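Probable intron-encoded endonuclease 1 (Wickerhamomyces canadensis, PDB 6X1J) cleaves DNA at a specific recognition sequence as a LAGLIDADG homing endonuclease, taking part in the homing of a mitochondrial 21S rRNA gene intron. Local coordinates at residues E173-L178 and P199-P204; Y143-D148 and L163-Q168; N43-V48 and K125-D130. All coordinates share one frame; numbering follows the deposited sequence. Where two conformers were deposited one is given.

Contact 1 of 3, residues E173-L178 and P199-P204; sequences EEVEIL and PIIYIP
The five-membered ring of Pro199 meets the helix through its CB and CG atoms, which lie against the CG2 methyl of Val175, with CB at 3.6 Å from CG2. The only aromatic ring here, that of Tyr202, plays no part in this meeting: it packs edge-to-face with Trp152 and forms a cation-pi pair with Lys193. The contact belongs to the LAGLIDADG fold, in which a helix lies on one face of a four-stranded antiparallel sheet. Residues 173-178 of helix 172-186 run nearly parallel to residues 199-203 of strand 198-203, at an angle of 17° and an axis separation of 8.5 Å over the two short segments.

Val175 carries most of the packing. Its CG1 is anti to the backbone N (chi1 -179°), which spreads the two methyls over successive inward-facing residues of the strand. While CG2 takes Pro199, CG1 touches Ile201 CG1 at 3.6 Å and passes Ile200 O at 4.2 Å. Between these two residues Ile200 points to the other side of the sheet, where it packs on Val164 and Gln168; that side faces DNA in this family. The side-chain contacts are all apolar, and five buried residues share about 191 Å² of surface. Leu178, one helical turn after Val175, also holds Ile201, and its side chain touches Leu131 and Val132 of helix 131-134 as well. The tip of Ile201 therefore sits between two helix residues, its CD1 4.1 Å from Val175 CG1 and 4.1 Å from Leu178 CB.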
loop_
_atom_site.group_PDB
_atom_site.type_symbol
_atom_site.label_atom_id
_atom_site.label_comp_id
_atom_site.label_asym_id
_atom_site.label_seq_id
_atom_site.Cartn_x
_atom_site.Cartn_y
_atom_site.Cartn_z
ATOM N N GLU A 173 7.285 -2.101 -19.144
ATOM C CA GLU A 173 6.100 -1.890 -20.015
ATOM C C GLU A 173 4.885 -1.588 -19.131
ATOM O O GLU A 173 4.048 -0.750 -19.533
ATOM C CB GLU A 173 5.951 -3.104 -20.934
ATOM C CG GLU A 173 7.092 -3.234 -21.944
ATOM C CD GLU A 173 8.461 -3.630 -21.403
ATOM O OE1 GLU A 173 8.545 -4.105 -20.237
ATOM O OE2 GLU A 173 9.446 -3.458 -22.143
ATOM N N GLU A 174 4.848 -2.206 -17.945
ATOM C CA GLU A 174 3.865 -1.937 -16.848
ATOM C C GLU A 174 4.015 -0.494 -16.329
ATOM O O GLU A 174 3.015 0.272 -16.315
ATOM C CB GLU A 174 4.066 -2.983 -15.751
ATOM C CG GLU A 174 3.517 -4.354 -16.097
ATOM C CD GLU A 174 3.590 -5.367 -14.975
ATOM O OE1 GLU A 174 4.649 -5.429 -14.309
ATOM O OE2 GLU A 174 2.575 -6.022 -14.724
ATOM N N VAL A 175 5.232 -0.060 -16.002
ATOM C CA VAL A 175 5.450 1.340 -15.534
ATOM C C VAL A 175 5.070 2.314 -16.651
ATOM O O VAL A 175 4.382 3.346 -16.341
ATOM C CB VAL A 175 6.880 1.555 -14.981
ATOM C CG1 VAL A 175 7.089 2.966 -14.495
ATOM C CG2 VAL A 175 7.173 0.586 -13.842
ATOM N N GLU A 176 5.419 2.001 -17.919
ATOM C CA GLU A 176 5.056 2.892 -19.064
ATOM C C GLU A 176 3.532 3.030 -19.139
ATOM O O GLU A 176 3.065 4.152 -19.369
ATOM C CB GLU A 176 5.599 2.403 -20.413
ATOM C CG GLU A 176 7.081 2.586 -20.605
ATOM C CD GLU A 176 7.705 1.624 -21.613
ATOM O OE1 GLU A 176 6.963 0.859 -22.226
ATOM O OE2 GLU A 176 8.940 1.638 -21.772
ATOM N N ILE A 177 2.772 1.961 -18.896
ATOM C CA ILE A 177 1.279 2.067 -18.800
ATOM C C ILE A 177 0.891 3.037 -17.677
ATOM O O ILE A 177 0.080 3.984 -17.956
ATOM C CB ILE A 177 0.593 0.697 -18.652
ATOM C CG1 ILE A 177 0.659 -0.096 -19.964
ATOM C CG2 ILE A 177 -0.851 0.881 -18.219
ATOM C CD1 ILE A 177 0.747 -1.583 -19.779
ATOM N N LEU A 178 1.432 2.842 -16.465
ATOM C CA LEU A 178 1.070 3.695 -15.284
ATOM C C LEU A 178 1.309 5.164 -15.643
ATOM O O LEU A 178 0.360 6.016 -15.471
ATOM C CB LEU A 178 1.915 3.288 -14.074
ATOM C CG LEU A 178 1.533 1.963 -13.416
ATOM C CD1 LEU A 178 2.615 1.485 -12.447
ATOM C CD2 LEU A 178 0.185 2.072 -12.694
ATOM N N PRO A 199 12.651 -0.012 -13.387
ATOM C CA PRO A 199 11.920 1.223 -13.655
ATOM C C PRO A 199 11.354 1.947 -12.424
ATOM O O PRO A 199 10.821 1.254 -11.579
ATOM C CB PRO A 199 10.749 0.768 -14.545
ATOM C CG PRO A 199 10.589 -0.707 -14.255
ATOM C CD PRO A 199 11.960 -1.213 -13.862
ATOM N N ILE A 200 11.364 3.294 -12.441
ATOM C CA ILE A 200 10.723 4.153 -11.396
ATOM C C ILE A 200 9.986 5.292 -12.082
ATOM O O ILE A 200 10.235 5.529 -13.278
ATOM C CB ILE A 200 11.758 4.708 -10.409
ATOM C CG1 ILE A 200 12.781 5.621 -11.090
ATOM C CG2 ILE A 200 12.433 3.571 -9.669
ATOM C CD1 ILE A 200 13.766 6.249 -10.133
ATOM N N ILE A 201 9.127 5.974 -11.351
ATOM C CA ILE A 201 8.291 7.099 -11.848
ATOM C C ILE A 201 8.829 8.367 -11.219
ATOM O O ILE A 201 8.759 8.466 -9.986
ATOM C CB ILE A 201 6.808 6.865 -11.510
ATOM C CG1 ILE A 201 6.325 5.520 -12.063
ATOM C CG2 ILE A 201 5.939 8.019 -12.003
ATOM C CD1 ILE A 201 4.826 5.259 -11.884
ATOM N N TYR A 202 9.385 9.269 -12.032
ATOM C CA TYR A 202 9.913 10.593 -11.631
ATOM C C TYR A 202 8.748 11.561 -11.790
ATOM O O TYR A 202 8.120 11.584 -12.891
ATOM C CB TYR A 202 11.132 10.926 -12.508
ATOM C CG TYR A 202 11.602 12.361 -12.523
ATOM C CD1 TYR A 202 12.532 12.825 -11.600
ATOM C CD2 TYR A 202 11.162 13.253 -13.492
ATOM C CE1 TYR A 202 12.982 14.140 -11.621
ATOM C CE2 TYR A 202 11.590 14.576 -13.521
ATOM C CZ TYR A 202 12.514 15.020 -12.587
ATOM O OH TYR A 202 12.936 16.320 -12.591
ATOM N N ILE A 203 8.421 12.306 -10.739
ATOM C CA ILE A 203 7.409 13.399 -10.781
ATOM C C ILE A 203 8.161 14.717 -10.730
ATOM O O ILE A 203 8.656 15.075 -9.670
ATOM C CB ILE A 203 6.421 13.301 -9.616
ATOM C CG1 ILE A 203 5.757 11.919 -9.571
ATOM C CG2 ILE A 203 5.408 14.460 -9.667
ATOM C CD1 ILE A 203 4.988 11.630 -8.270
ATOM N N PRO A 204 8.207 15.493 -11.844
ATOM C CA PRO A 204 9.114 16.635 -11.950
ATOM C C PRO A 204 8.658 17.716 -10.968
ATOM O O PRO A 204 7.511 17.670 -10.554
ATOM C CB PRO A 204 8.912 17.106 -13.392
ATOM C CG PRO A 204 7.428 16.788 -13.621
ATOM C CD PRO A 204 7.294 15.410 -13.010
#

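Contact 2 of 3, residues Y143-D148 and L163-Q168; sequences YWFMDD and LVLHTQ. With K (potassium ion), chain D; K (potassium ion), chain E; nucleotides of chain C.
Leu165 fits its forked end into the hollow between Trp144 and Phe145. Its CD1 sits over the six-membered ring of Trp144 in a CH-pi contact, 3.8 Å from the centroid and 6° off the normal. The other branch, CD2, meets the edge of the Phe145 ring, 4.0 Å from CD1 of that residue. Thr167 CG2 abuts the indole edge at CZ2, near the ring plane, while its OG1 bonds to Pro199 O; Leu163 CD2 lies 4.1 Å from Phe145 CZ.

At the end of the helix, His166 N donates to Asp148 O (2.9 Å, 161°), tying the strand's exit to the metal site. The imidazole is sandwiched between Val164 CG1 and C6 of DC17 of chain C, and Gln168 NE2 bonds to its ND1. The carboxylate of Asp148 binds one potassium ion through OD2 at 2.8 Å, as expected of an acidic residue ending a LAGLIDADG helix, whereas Asp147 binds the other ion through its main-chain O. Helix 138-148 crosses strand 163-165 at 92°, with helix 172-186 packed on Trp144, strand 198-203 beside strand 163-165, and helix 68-77 against Tyr143 and Met146.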
loop_
_atom_site.group_PDB
_atom_site.type_symbol
_atom_site.label_atom_id
_atom_site.label_comp_id
_atom_site.label_asym_id
_atom_site.label_seq_id
_atom_site.Cartn_x
_atom_site.Cartn_y
_atom_site.Cartn_z
ATOM N N TYR A 143 -1.691 6.579 -0.532
ATOM C CA TYR A 143 -1.226 5.323 0.109
ATOM C C TYR A 143 -0.034 4.765 -0.672
ATOM O O TYR A 143 0.934 4.340 -0.046
ATOM C CB TYR A 143 -2.431 4.399 0.374
ATOM C CG TYR A 143 -3.248 4.862 1.558
ATOM C CD1 TYR A 143 -2.866 4.569 2.868
ATOM C CD2 TYR A 143 -4.342 5.703 1.394
ATOM C CE1 TYR A 143 -3.576 5.049 3.976
ATOM C CE2 TYR A 143 -5.056 6.199 2.488
ATOM C CZ TYR A 143 -4.669 5.881 3.779
ATOM O OH TYR A 143 -5.400 6.367 4.831
ATOM N N TRP A 144 -0.100 4.744 -2.004
ATOM C CA TRP A 144 1.022 4.301 -2.861
ATOM C C TRP A 144 2.238 5.143 -2.497
ATOM O O TRP A 144 3.315 4.598 -2.289
ATOM C CB TRP A 144 0.651 4.521 -4.302
ATOM C CG TRP A 144 1.621 3.991 -5.294
ATOM C CD1 TRP A 144 2.647 3.112 -5.102
ATOM C CD2 TRP A 144 1.507 4.198 -6.703
ATOM N NE1 TRP A 144 3.216 2.805 -6.308
ATOM C CE2 TRP A 144 2.539 3.465 -7.303
ATOM C CE3 TRP A 144 0.642 4.964 -7.500
ATOM C CZ2 TRP A 144 2.721 3.458 -8.691
ATOM C CZ3 TRP A 144 0.842 4.994 -8.860
ATOM C CH2 TRP A 144 1.862 4.237 -9.441
ATOM N N PHE A 145 2.037 6.437 -2.369
ATOM C CA PHE A 145 3.146 7.374 -2.057
ATOM C C PHE A 145 3.682 7.158 -0.623
ATOM O O PHE A 145 4.913 7.135 -0.419
ATOM C CB PHE A 145 2.724 8.824 -2.346
ATOM C CG PHE A 145 3.894 9.776 -2.203
ATOM C CD1 PHE A 145 4.849 9.876 -3.201
ATOM C CD2 PHE A 145 4.101 10.470 -1.024
ATOM C CE1 PHE A 145 5.988 10.648 -3.023
ATOM C CE2 PHE A 145 5.232 11.259 -0.857
ATOM C CZ PHE A 145 6.170 11.345 -1.854
ATOM N N MET A 146 2.842 6.958 0.399
ATOM C CA MET A 146 3.371 6.761 1.781
ATOM C C MET A 146 4.165 5.454 1.803
ATOM O O MET A 146 5.224 5.377 2.446
ATOM C CB MET A 146 2.245 6.760 2.822
ATOM C CG MET A 146 1.516 8.107 2.891
ATOM S SD MET A 146 0.303 8.308 4.246
ATOM C CE MET A 146 -1.209 7.677 3.520
ATOM N N ASP A 147 3.737 4.478 1.023
ATOM C CA ASP A 147 4.403 3.153 0.945
ATOM C C ASP A 147 5.728 3.309 0.196
ATOM O O ASP A 147 6.810 3.171 0.849
ATOM C CB ASP A 147 3.457 2.136 0.326
ATOM C CG ASP A 147 2.342 1.667 1.250
ATOM O OD1 ASP A 147 2.252 2.193 2.388
ATOM O OD2 ASP A 147 1.590 0.749 0.844
ATOM N N ASP A 148 5.659 3.671 -1.089
ATOM C CA ASP A 148 6.772 3.505 -2.072
ATOM C C ASP A 148 7.313 4.856 -2.560
ATOM O O ASP A 148 8.169 4.879 -3.470
ATOM C CB ASP A 148 6.270 2.596 -3.198
ATOM C CG ASP A 148 6.545 1.142 -2.878
ATOM O OD1 ASP A 148 6.614 0.822 -1.687
ATOM O OD2 ASP A 148 6.715 0.342 -3.813
ATOM N N LEU A 163 9.707 14.273 -7.048
ATOM C CA LEU A 163 9.356 13.081 -6.241
ATOM C C LEU A 163 9.478 11.821 -7.096
ATOM O O LEU A 163 9.603 11.920 -8.301
ATOM C CB LEU A 163 7.927 13.249 -5.734
ATOM C CG LEU A 163 7.711 14.477 -4.856
ATOM C CD1 LEU A 163 6.218 14.703 -4.620
ATOM C CD2 LEU A 163 8.473 14.322 -3.539
ATOM N N VAL A 164 9.479 10.679 -6.427
ATOM C CA VAL A 164 9.664 9.343 -7.034
ATOM C C VAL A 164 8.568 8.424 -6.477
ATOM O O VAL A 164 8.213 8.560 -5.271
ATOM C CB VAL A 164 11.067 8.834 -6.738
ATOM C CG1 VAL A 164 11.314 7.518 -7.393
ATOM C CG2 VAL A 164 12.122 9.823 -7.189
ATOM N N LEU A 165 8.036 7.543 -7.320
ATOM C CA LEU A 165 7.401 6.285 -6.869
ATOM C C LEU A 165 8.340 5.145 -7.238
ATOM O O LEU A 165 8.717 5.011 -8.445
ATOM C CB LEU A 165 6.020 6.153 -7.513
ATOM C CG LEU A 165 5.003 7.188 -7.052
ATOM C CD1 LEU A 165 3.849 7.316 -8.026
ATOM C CD2 LEU A 165 4.448 6.812 -5.672
ATOM N N HIS A 166 8.710 4.348 -6.243
ATOM C CA HIS A 166 9.679 3.236 -6.407
ATOM C C HIS A 166 8.950 1.986 -6.896
ATOM O O HIS A 166 8.579 1.122 -6.067
ATOM C CB HIS A 166 10.498 3.099 -5.125
ATOM C CG HIS A 166 11.423 4.260 -4.926
ATOM N ND1 HIS A 166 12.608 4.365 -5.613
ATOM C CD2 HIS A 166 11.320 5.380 -4.183
ATOM C CE1 HIS A 166 13.222 5.485 -5.284
ATOM N NE2 HIS A 166 12.444 6.133 -4.407
ATOM N N THR A 167 8.833 1.867 -8.227
ATOM C CA THR A 167 8.123 0.779 -8.955
ATOM C C THR A 167 9.092 -0.305 -9.440
ATOM O O THR A 167 8.740 -1.023 -10.408
ATOM C CB THR A 167 7.345 1.371 -10.130
ATOM O OG1 THR A 167 8.220 2.191 -10.924
ATOM C CG2 THR A 167 6.151 2.162 -9.652
ATOM N N GLN A 168 10.247 -0.467 -8.792
ATOM C CA GLN A 168 11.324 -1.361 -9.288
ATOM C C GLN A 168 10.767 -2.758 -9.566
ATOM O O GLN A 168 11.202 -3.355 -10.560
ATOM C CB GLN A 168 12.535 -1.421 -8.345
ATOM C CG GLN A 168 13.429 -0.182 -8.423
ATOM C CD GLN A 168 12.951 0.916 -7.515
ATOM O OE1 GLN A 168 11.752 1.009 -7.253
ATOM N NE2 GLN A 168 13.893 1.695 -6.980
HETATM K K K D . 8.229 1.513 1.662
HETATM K K K E . 6.129 -2.385 -3.876
ATOM P P DC C 17 9.863 0.943 -1.268
ATOM O OP1 DC C 17 9.187 -0.021 -0.369
ATOM O OP2 DC C 17 9.322 1.117 -2.647
ATOM O "O5'" DC C 17 9.931 2.336 -0.490
ATOM C "C5'" DC C 17 10.522 3.578 -0.976
ATOM C "C4'" DC C 17 11.655 3.997 -0.061
ATOM O "O4'" DC C 17 12.885 3.285 -0.379
ATOM C "C3'" DC C 17 12.021 5.480 0.017
ATOM O "O3'" DC C 17 12.088 5.839 1.420
ATOM C "C2'" DC C 17 13.347 5.541 -0.719
ATOM C "C1'" DC C 17 13.973 4.192 -0.455
ATOM N N1 DC C 17 14.913 3.706 -1.505
ATOM C C2 DC C 17 16.133 3.103 -1.143
ATOM O O2 DC C 17 16.435 3.012 0.059
ATOM N N3 DC C 17 16.952 2.637 -2.114
ATOM C C4 DC C 17 16.582 2.713 -3.392
ATOM N N4 DC C 17 17.431 2.263 -4.319
ATOM C C5 DC C 17 15.343 3.296 -3.783
ATOM C C6 DC C 17 14.537 3.753 -2.814
ATOM P P DT C 16 11.289 -3.628 -5.257
ATOM O OP1 DT C 16 11.822 -4.326 -4.103
ATOM O OP2 DT C 16 9.855 -3.816 -5.571
ATOM O "O5'" DT C 16 11.292 -2.044 -5.197
ATOM C "C5'" DT C 16 12.314 -1.285 -4.558
ATOM C "C4'" DT C 16 12.041 -1.121 -3.079
ATOM O "O4'" DT C 16 13.212 -1.598 -2.386
ATOM C "C3'" DT C 16 11.933 0.329 -2.660
ATOM O "O3'" DT C 16 11.343 0.459 -1.382
ATOM C "C2'" DT C 16 13.383 0.733 -2.523
ATOM C "C1'" DT C 16 13.998 -0.501 -1.928
ATOM N N1 DT C 16 15.369 -0.802 -2.303
ATOM C C2 DT C 16 16.240 -1.114 -1.290
ATOM O O2 DT C 16 15.963 -0.981 -0.108
ATOM N N3 DT C 16 17.466 -1.562 -1.710
ATOM C C4 DT C 16 17.887 -1.739 -3.014
ATOM O O4 DT C 16 19.019 -2.155 -3.236
ATOM C C5 DT C 16 16.896 -1.453 -4.025
ATOM C C7 DT C 16 17.252 -1.640 -5.466
ATOM C C6 DT C 16 15.692 -1.034 -3.623
HETATM O O HOH W 1 7.351 -1.806 -6.757
HETATM O O HOH W 2 10.275 2.612 2.861
HETATM O O HOH W 3 11.257 0.189 1.519
HETATM O O HOH W 4 5.556 -5.197 -3.998
HETATM O O HOH W 5 8.971 -1.598 -4.034
#

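Contact 3 of 3, residues N43-V48 and K125-D130; sequences NILGDV and KIIKPD. With K (potassium ion), chain E; K (potassium ion), chain D; nucleotides of chain B.
Lys125 NZ is gripped by the backbone carbonyls of Ile44, in the last turn of a LAGLIDADG helix, and of Val48, beyond it. It donates to Ile44 O at 2.7 Å, in the carbonyl plane, and to Val48 O at 2.8 Å, 19° out of the plane of that second carbonyl. A third bond, 2.8 Å long, runs from NZ to water 4. This water is also a ligand of one potassium ion and donates to O3' of DC15 of chain B, so the lysine stands in the second shell of the metal and next to the DNA backbone. The chain reaches this position extended beyond CG, with chi2, chi3 and chi4 all near anti.

The same turn supplies metal ligands. Gly46, the first residue to leave helical geometry, binds that potassium ion through its O at 2.7 Å, with Leu45 O as a longer ligand. Asp47 binds the second ion through both OD1 and OD2, each at 3.0 Å. Within the turn Val48 N bonds back to Asn43 O.

Apolar contacts continue toward Ile127, away from the ion. Ile44 CG2 lies 3.9 Å from Lys125 CE, and Leu45 CD2 meets Ile127 CD1 at 3.6 Å, the two side chains crossing at about a right angle. Outward, Val48 packs on strand 60-65 and Ile44 on Met120 of strand 120-121, while Ile127 reaches Leu178 of helix 172-186.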
loop_
_atom_site.group_PDB
_atom_site.type_symbol
_atom_site.label_atom_id
_atom_site.label_comp_id
_atom_site.label_asym_id
_atom_site.label_seq_id
_atom_site.Cartn_x
_atom_site.Cartn_y
_atom_site.Cartn_z
ATOM N N ASN A 43 -2.018 0.417 -1.394
ATOM C CA ASN A 43 -1.114 -0.379 -0.533
ATOM C C ASN A 43 -0.527 -1.538 -1.346
ATOM O O ASN A 43 0.593 -1.981 -1.019
ATOM C CB ASN A 43 -1.829 -0.826 0.735
ATOM C CG ASN A 43 -1.945 0.276 1.773
ATOM O OD1 ASN A 43 -3.027 0.465 2.326
ATOM N ND2 ASN A 43 -0.859 1.013 2.033
ATOM N N ILE A 44 -1.267 -2.067 -2.327
ATOM C CA ILE A 44 -0.851 -3.265 -3.135
ATOM C C ILE A 44 0.261 -2.818 -4.081
ATOM O O ILE A 44 1.284 -3.527 -4.219
ATOM C CB ILE A 44 -2.044 -3.881 -3.885
ATOM C CG1 ILE A 44 -3.078 -4.397 -2.892
ATOM C CG2 ILE A 44 -1.562 -4.953 -4.850
ATOM C CD1 ILE A 44 -4.423 -4.781 -3.499
ATOM N N LEU A 45 0.093 -1.642 -4.648
ATOM C CA LEU A 45 1.152 -0.972 -5.468
ATOM C C LEU A 45 2.362 -0.748 -4.559
ATOM O O LEU A 45 3.480 -1.003 -5.003
ATOM C CB LEU A 45 0.569 0.331 -6.027
ATOM C CG LEU A 45 -0.438 0.125 -7.170
ATOM C CD1 LEU A 45 -1.222 1.404 -7.443
ATOM C CD2 LEU A 45 0.284 -0.362 -8.453
ATOM N N GLY A 46 2.104 -0.445 -3.278
ATOM C CA GLY A 46 3.123 -0.215 -2.238
ATOM C C GLY A 46 3.582 -1.458 -1.482
ATOM O O GLY A 46 4.139 -2.377 -2.107
ATOM N N ASP A 47 3.400 -1.451 -0.153
ATOM C CA ASP A 47 4.127 -2.301 0.824
ATOM C C ASP A 47 3.341 -3.567 1.233
ATOM O O ASP A 47 3.917 -4.434 1.945
ATOM C CB ASP A 47 4.441 -1.435 2.042
ATOM C CG ASP A 47 5.536 -0.408 1.768
ATOM O OD1 ASP A 47 6.397 -0.665 0.899
ATOM O OD2 ASP A 47 5.468 0.663 2.352
ATOM N N VAL A 48 2.087 -3.728 0.805
ATOM C CA VAL A 48 1.256 -4.841 1.314
ATOM C C VAL A 48 1.423 -6.096 0.434
ATOM O O VAL A 48 1.601 -5.997 -0.829
ATOM C CB VAL A 48 -0.199 -4.384 1.449
ATOM C CG1 VAL A 48 -1.104 -5.558 1.684
ATOM C CG2 VAL A 48 -0.346 -3.391 2.591
ATOM N N LYS A 125 2.746 -9.527 -8.554
ATOM C CA LYS A 125 1.920 -8.309 -8.737
ATOM C C LYS A 125 2.091 -7.882 -10.188
ATOM O O LYS A 125 3.258 -7.754 -10.573
ATOM C CB LYS A 125 2.389 -7.131 -7.880
ATOM C CG LYS A 125 1.773 -7.037 -6.508
ATOM C CD LYS A 125 2.522 -6.150 -5.556
ATOM C CE LYS A 125 2.067 -6.329 -4.135
ATOM N NZ LYS A 125 2.846 -5.458 -3.237
ATOM N N ILE A 126 0.988 -7.592 -10.889
ATOM C CA ILE A 126 1.004 -7.131 -12.300
ATOM C C ILE A 126 0.115 -5.897 -12.407
ATOM O O ILE A 126 -0.697 -5.641 -11.488
ATOM C CB ILE A 126 0.632 -8.257 -13.299
ATOM C CG1 ILE A 126 -0.741 -8.894 -13.026
ATOM C CG2 ILE A 126 1.732 -9.310 -13.307
ATOM C CD1 ILE A 126 -1.932 -8.171 -13.634
ATOM N N ILE A 127 0.363 -5.105 -13.439
ATOM C CA ILE A 127 -0.389 -3.853 -13.722
ATOM C C ILE A 127 -1.359 -4.125 -14.874
ATOM O O ILE A 127 -0.918 -4.327 -16.006
ATOM C CB ILE A 127 0.557 -2.701 -14.058
ATOM C CG1 ILE A 127 1.519 -2.412 -12.894
ATOM C CG2 ILE A 127 -0.288 -1.496 -14.450
ATOM C CD1 ILE A 127 0.826 -2.042 -11.570
ATOM N N LYS A 128 -2.633 -4.165 -14.544
ATOM C CA LYS A 128 -3.763 -4.378 -15.472
ATOM C C LYS A 128 -3.917 -3.136 -16.321
ATOM O O LYS A 128 -3.734 -2.032 -15.821
ATOM C CB LYS A 128 -5.034 -4.683 -14.671
ATOM C CG LYS A 128 -5.129 -6.126 -14.210
ATOM C CD LYS A 128 -5.789 -7.004 -15.262
ATOM C CE LYS A 128 -5.475 -8.471 -15.115
ATOM N NZ LYS A 128 -6.184 -9.010 -13.941
ATOM N N PRO A 129 -4.214 -3.292 -17.636
ATOM C CA PRO A 129 -4.280 -2.154 -18.534
ATOM C C PRO A 129 -5.300 -1.114 -18.074
ATOM O O PRO A 129 -5.075 0.027 -18.435
ATOM C CB PRO A 129 -4.674 -2.729 -19.899
ATOM C CG PRO A 129 -4.342 -4.218 -19.810
ATOM C CD PRO A 129 -4.412 -4.577 -18.340
ATOM N N ASP A 130 -6.324 -1.456 -17.268
ATOM C CA ASP A 130 -7.349 -0.426 -16.936
ATOM C C ASP A 130 -7.237 0.002 -15.464
ATOM O O ASP A 130 -8.199 0.664 -14.932
ATOM C CB ASP A 130 -8.759 -0.886 -17.293
ATOM C CG ASP A 130 -9.329 -1.965 -16.398
ATOM O OD1 ASP A 130 -8.564 -2.915 -16.048
ATOM O OD2 ASP A 130 -10.537 -1.863 -16.090
HETATM K K K E . 6.129 -2.385 -3.876
HETATM K K K D . 8.229 1.513 1.662
ATOM P P DC B 15 8.427 -3.209 -0.853
ATOM O OP1 DC B 15 9.648 -3.421 -1.665
ATOM O OP2 DC B 15 7.374 -2.183 -1.211
ATOM O "O5'" DC B 15 7.852 -4.662 -0.892
ATOM C "C5'" DC B 15 6.539 -5.088 -0.577
ATOM C "C4'" DC B 15 6.685 -6.546 -0.932
ATOM O "O4'" DC B 15 7.672 -7.171 -0.078
ATOM C "C3'" DC B 15 5.479 -7.490 -1.034
ATOM O "O3'" DC B 15 5.600 -7.813 -2.432
ATOM C "C2'" DC B 15 5.723 -8.462 0.110
ATOM C "C1'" DC B 15 7.250 -8.481 0.246
ATOM N N1 DC B 15 7.766 -8.800 1.591
ATOM C C2 DC B 15 8.752 -9.790 1.736
ATOM O O2 DC B 15 9.173 -10.373 0.726
ATOM N N3 DC B 15 9.196 -10.099 2.974
ATOM C C4 DC B 15 8.735 -9.430 4.034
ATOM N N4 DC B 15 9.202 -9.764 5.232
ATOM C C5 DC B 15 7.756 -8.399 3.910
ATOM C C6 DC B 15 7.280 -8.142 2.689
ATOM P P DA B 14 8.979 0.125 5.219
ATOM O OP1 DA B 14 8.304 1.032 4.245
ATOM O OP2 DA B 14 8.866 0.596 6.654
ATOM O "O5'" DA B 14 8.573 -1.411 5.107
ATOM C "C5'" DA B 14 7.821 -1.985 4.014
ATOM C "C4'" DA B 14 8.749 -2.434 2.908
ATOM O "O4'" DA B 14 9.856 -3.214 3.451
ATOM C "C3'" DA B 14 8.126 -3.292 1.813
ATOM O "O3'" DA B 14 8.907 -2.962 0.659
ATOM C "C2'" DA B 14 8.528 -4.697 2.233
ATOM C "C1'" DA B 14 9.916 -4.465 2.803
ATOM N N9 DA B 14 10.418 -5.436 3.765
ATOM C C8 DA B 14 10.262 -5.423 5.128
ATOM N N7 DA B 14 10.831 -6.437 5.733
ATOM C C5 DA B 14 11.383 -7.175 4.696
ATOM C C6 DA B 14 12.112 -8.372 4.673
ATOM N N6 DA B 14 12.458 -9.047 5.766
ATOM N N1 DA B 14 12.504 -8.846 3.474
ATOM C C2 DA B 14 12.159 -8.170 2.376
ATOM N N3 DA B 14 11.484 -7.029 2.269
ATOM C C4 DA B 14 11.119 -6.580 3.479
HETATM O O HOH W 4 5.556 -5.197 -3.998
HETATM O O HOH W 2 10.275 2.612 2.861
HETATM O O HOH W 3 11.257 0.189 1.519
HETATM O O HOH W 5 8.971 -1.598 -4.034
HETATM O O HOH W 1 7.351 -1.806 -6.757
#

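All three contacts are buried, but contacts 2 and 3 lie about 9 Å from the chain centre, measured centre to centre, whereas contact 1 lies about 17 Å from it. Contacts 1 and 2 share a sheet, where Ile203 N bonds to Leu163 O (2.7 Å). Contact 1 packs through apolar side chains; the other two combine packing with potassium coordination and contacts to DNA. Contacts 2 and 3 bring together the ends of the two LAGLIDADG helices, share both potassium ions, and are joined by Asn43 ND2 bonding to Asp147 OD2. Contact 1 reaches contact 3 through Glu174 OE2, which accepts a bond from Ile127 N.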